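Local coordinates for structural protein ORF273 (Acidianus two-tailed virus, PDB 4ART), which is a thermo- and acid-stable virion protein of an archaeal virus, with a new fold and a precise role that is not established, at residues E38-I43 with A255-K260. Residues are numbered along the deposited sequence; the frame is centred on the assembly and turned at random.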
ATOM      1  N   GLU A  38      19.866  -6.420 -13.004  1.00 37.53           N
ATOM      2  CA  GLU A  38      19.745  -6.920 -11.657  1.00 38.35           C
ATOM      3  C   GLU A  38      18.481  -7.791 -11.495  1.00 43.48           C
ATOM      4  O   GLU A  38      18.606  -8.896 -10.998  1.00 44.69           O
ATOM      5  CB  GLU A  38      19.814  -5.757 -10.649  1.00 38.55           C
ATOM      6  CG  GLU A  38      19.913  -6.173  -9.183  1.00 46.52           C
ATOM      7  CD  GLU A  38      20.997  -7.154  -8.760  1.00 65.15           C
ATOM      8  OE1 GLU A  38      22.070  -7.209  -9.406  1.00 47.91           O
ATOM      9  OE2 GLU A  38      20.773  -7.853  -7.747  1.00 62.55           O
ATOM     10  N   ILE A  39      17.280  -7.323 -11.936  1.00 40.49           N
ATOM     11  CA  ILE A  39      16.042  -8.135 -11.849  1.00 41.21           C
ATOM     12  C   ILE A  39      16.269  -9.473 -12.585  1.00 48.35           C
ATOM     13  O   ILE A  39      15.941 -10.526 -12.050  1.00 49.85           O
ATOM     14  CB  ILE A  39      14.760  -7.417 -12.394  1.00 42.58           C
ATOM     15  CG1 ILE A  39      14.620  -5.923 -11.962  1.00 40.49           C
ATOM     16  CG2 ILE A  39      13.486  -8.228 -12.113  1.00 43.93           C
ATOM     17  CD1 ILE A  39      14.493  -5.612 -10.481  1.00 44.17           C
ATOM     18  N   GLU A  40      16.848  -9.412 -13.799  1.00 45.98           N
ATOM     19  CA  GLU A  40      17.167 -10.574 -14.625  1.00 48.99           C
ATOM     20  C   GLU A  40      18.046 -11.567 -13.842  1.00 57.06           C
ATOM     21  O   GLU A  40      17.659 -12.733 -13.715  1.00 58.32           O
ATOM     22  CB  GLU A  40      17.863 -10.115 -15.908  1.00 50.17           C
ATOM     23  CG  GLU A  40      17.974 -11.168 -16.984  1.00 61.58           C
ATOM     24  CD  GLU A  40      18.833 -10.654 -18.117  1.00 77.04           C
ATOM     25  OE1 GLU A  40      20.079 -10.677 -17.971  1.00 71.46           O
ATOM     26  OE2 GLU A  40      18.261 -10.183 -19.128  1.00 59.35           O
ATOM     27  N   LYS A  41      19.184 -11.073 -13.265  1.00 53.89           N
ATOM     28  CA  LYS A  41      20.156 -11.831 -12.453  1.00 55.80           C
ATOM     29  C   LYS A  41      19.452 -12.529 -11.296  1.00 60.84           C
ATOM     30  O   LYS A  41      19.711 -13.700 -11.046  1.00 62.40           O
ATOM     31  CB  LYS A  41      21.255 -10.893 -11.917  1.00 57.10           C
ATOM     32  CG  LYS A  41      22.458 -11.602 -11.315  1.00 73.83           C
ATOM     33  CD  LYS A  41      23.327 -10.660 -10.488  1.00 82.63           C
ATOM     34  CE  LYS A  41      22.982 -10.701  -9.012  1.00 95.14           C
ATOM     35  NZ  LYS A  41      23.899  -9.861  -8.198  1.00103.58           N
ATOM     36  N   GLU A  42      18.539 -11.807 -10.624  1.00 57.54           N
ATOM     37  CA  GLU A  42      17.730 -12.307  -9.507  1.00 59.07           C
ATOM     38  C   GLU A  42      16.747 -13.389  -9.937  1.00 65.18           C
ATOM     39  O   GLU A  42      16.595 -14.372  -9.219  1.00 66.62           O
ATOM     40  CB  GLU A  42      16.999 -11.161  -8.796  1.00 58.41           C
ATOM     41  CG  GLU A  42      17.943 -10.225  -8.054  1.00 67.83           C
ATOM     42  CD  GLU A  42      17.657  -9.963  -6.587  1.00 94.47           C
ATOM     43  OE1 GLU A  42      16.574 -10.353  -6.091  1.00 92.01           O
ATOM     44  OE2 GLU A  42      18.501  -9.299  -5.944  1.00 85.72           O
ATOM     45  N   ILE A  43      16.102 -13.237 -11.110  1.00 61.45           N
ATOM     46  CA  ILE A  43      15.162 -14.240 -11.620  1.00 62.85           C
ATOM     47  C   ILE A  43      15.847 -15.592 -11.894  1.00 71.24           C
ATOM     48  O   ILE A  43      15.428 -16.596 -11.318  1.00 74.28           O
ATOM     49  CB  ILE A  43      14.286 -13.719 -12.793  1.00 63.98           C
ATOM     50  CG1 ILE A  43      13.308 -12.634 -12.290  1.00 62.01           C
ATOM     51  CG2 ILE A  43      13.526 -14.862 -13.482  1.00 66.82           C
ATOM     52  CD1 ILE A  43      12.689 -11.730 -13.398  1.00 65.49           C
ATOM     53  N   ALA A 255      12.581 -16.378 -23.158  1.00 69.34           N
ATOM     54  CA  ALA A 255      13.625 -17.408 -23.148  1.00 70.93           C
ATOM     55  C   ALA A 255      14.799 -17.090 -22.205  1.00 75.14           C
ATOM     56  O   ALA A 255      15.923 -16.848 -22.666  1.00 76.16           O
ATOM     57  CB  ALA A 255      14.116 -17.691 -24.568  1.00 72.70           C
ATOM     58  N   ARG A 256      14.526 -17.099 -20.879  1.00 69.72           N
ATOM     59  CA  ARG A 256      15.482 -16.860 -19.785  1.00 68.82           C
ATOM     60  C   ARG A 256      16.214 -15.482 -19.751  1.00 71.35           C
ATOM     61  O   ARG A 256      17.183 -15.324 -19.002  1.00 71.65           O
ATOM     62  CB  ARG A 256      16.399 -18.086 -19.492  1.00 70.64           C
ATOM     63  CG  ARG A 256      17.642 -18.245 -20.390  1.00 81.74           C
ATOM     64  CD  ARG A 256      18.450 -19.512 -20.127  1.00 85.79           C
ATOM     65  NE  ARG A 256      19.164 -19.934 -21.334  1.00 89.44           N
ATOM     66  CZ  ARG A 256      20.425 -19.624 -21.624  1.00100.50           C
ATOM     67  NH1 ARG A 256      21.156 -18.914 -20.773  1.00 84.86           N
ATOM     68  NH2 ARG A 256      20.970 -20.032 -22.762  1.00 87.29           N
ATOM     69  N   TRP A 257      15.703 -14.473 -20.499  1.00 65.40           N
ATOM     70  CA  TRP A 257      16.276 -13.119 -20.537  1.00 63.30           C
ATOM     71  C   TRP A 257      15.200 -12.055 -20.735  1.00 58.14           C
ATOM     72  O   TRP A 257      14.157 -12.335 -21.339  1.00 56.42           O
ATOM     73  CB  TRP A 257      17.264 -12.965 -21.719  1.00 64.49           C
ATOM     74  CG  TRP A 257      18.380 -13.957 -21.789  1.00 68.77           C
ATOM     75  CD1 TRP A 257      18.515 -14.979 -22.686  1.00 73.59           C
ATOM     76  CD2 TRP A 257      19.557 -13.981 -20.971  1.00 69.66           C
ATOM     77  NE1 TRP A 257      19.695 -15.650 -22.464  1.00 75.05           N
ATOM     78  CE2 TRP A 257      20.352 -15.064 -21.410  1.00 76.10           C
ATOM     79  CE3 TRP A 257      20.017 -13.196 -19.898  1.00 70.34           C
ATOM     80  CZ2 TRP A 257      21.583 -15.381 -20.814  1.00 76.86           C
ATOM     81  CZ3 TRP A 257      21.229 -13.514 -19.302  1.00 73.28           C
ATOM     82  CH2 TRP A 257      22.008 -14.582 -19.772  1.00 75.99           C
ATOM     83  N   PHE A 258      15.495 -10.809 -20.317  1.00 49.83           N
ATOM     84  CA  PHE A 258      14.626  -9.668 -20.618  1.00 46.34           C
ATOM     85  C   PHE A 258      15.058  -9.132 -21.959  1.00 51.28           C
ATOM     86  O   PHE A 258      16.258  -9.054 -22.235  1.00 51.32           O
ATOM     87  CB  PHE A 258      14.743  -8.548 -19.579  1.00 45.55           C
ATOM     88  CG  PHE A 258      13.909  -8.760 -18.348  1.00 44.11           C
ATOM     89  CD1 PHE A 258      12.524  -8.846 -18.434  1.00 45.66           C
ATOM     90  CD2 PHE A 258      14.503  -8.853 -17.100  1.00 44.34           C
ATOM     91  CE1 PHE A 258      11.749  -9.057 -17.288  1.00 46.96           C
ATOM     92  CE2 PHE A 258      13.732  -9.060 -15.958  1.00 46.23           C
ATOM     93  CZ  PHE A 258      12.360  -9.154 -16.054  1.00 44.35           C
ATOM     94  N   ASN A 259      14.086  -8.790 -22.804  1.00 48.39           N
ATOM     95  CA  ASN A 259      14.291  -8.212 -24.134  1.00 47.33           C
ATOM     96  C   ASN A 259      13.483  -6.903 -24.184  1.00 46.81           C
ATOM     97  O   ASN A 259      12.320  -6.881 -23.759  1.00 44.39           O
ATOM     98  CB  ASN A 259      13.848  -9.197 -25.235  1.00 48.74           C
ATOM     99  CG  ASN A 259      13.628  -8.566 -26.592  1.00 88.96           C
ATOM    100  OD1 ASN A 259      14.526  -7.934 -27.176  1.00 89.52           O
ATOM    101  ND2 ASN A 259      12.415  -8.710 -27.118  1.00 84.29           N
ATOM    102  N   LYS A 260      14.107  -5.821 -24.698  1.00 40.33           N
ATOM    103  CA  LYS A 260      13.516  -4.485 -24.814  1.00 39.32           C
ATOM    104  C   LYS A 260      12.188  -4.566 -25.556  1.00 44.51           C
ATOM    105  O   LYS A 260      12.033  -5.381 -26.460  1.00 45.97           O
ATOM    106  CB  LYS A 260      14.433  -3.557 -25.635  1.00 41.50           C
ATOM    107  CG  LYS A 260      15.692  -3.036 -24.944  1.00 49.75           C
ATOM    108  CD  LYS A 260      16.745  -2.642 -26.023  1.00 62.97           C
ATOM    109  CE  LYS A 260      17.941  -1.835 -25.548  1.00 60.48           C
ATOM    110  NZ  LYS A 260      18.689  -2.506 -24.450  1.00 66.62           N
TER
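This is a helix-on-sheet contact at one edge of the seven-stranded mixed β-sheet: near its C-terminal end, helix 23-44 packs against the start of edge strand 258-261, the last strand of a hairpin with strand 247-253. The two run roughly antiparallel, their local axes 153° apart. Glu40 is the grip. Its CG stands anti to the backbone N (chi1 -167°) and the chain stays extended beyond it, carrying the carboxylate across to the turn of the hairpin. There Glu40 OE2 accepts the backbone N-H of Phe258 through its anti lone pair, an almost straight bond of 3.1 Å between Glu40 OE2 and Phe258 N. The other oxygen goes to the indole of Trp257, where Glu40 OE1 lies at the ring edge 3.2 Å from Trp257 CE3, with carboxylate and ring planes 74° apart. The partly positive C-H edge of the ring probably suits the anion there. Arg44 makes a cation-pi contact with the same indole, whereas Glu36 brings a second carboxylate close to Glu40 OE2, which would probably favour protonation of one of the two.

Beside this hydrogen bond, Phe258 leaves its backbone toward the helix, and the CD2/CE2/CZ side of its ring meets the aliphatic groups. Glu40 CB meets the ring edge at CD2, and Ile39 CG2 lies at the edge near CE2. Leu155 on strand 154-161 of the same sheet touches both Ile39 and Phe258, and Trp253 packs edge-to-face with the phenyl. Farther along the helix, Ile43 crosses Phe258 at about a right angle, setting Ile43 CD1 3.7 Å from Phe258 CZ.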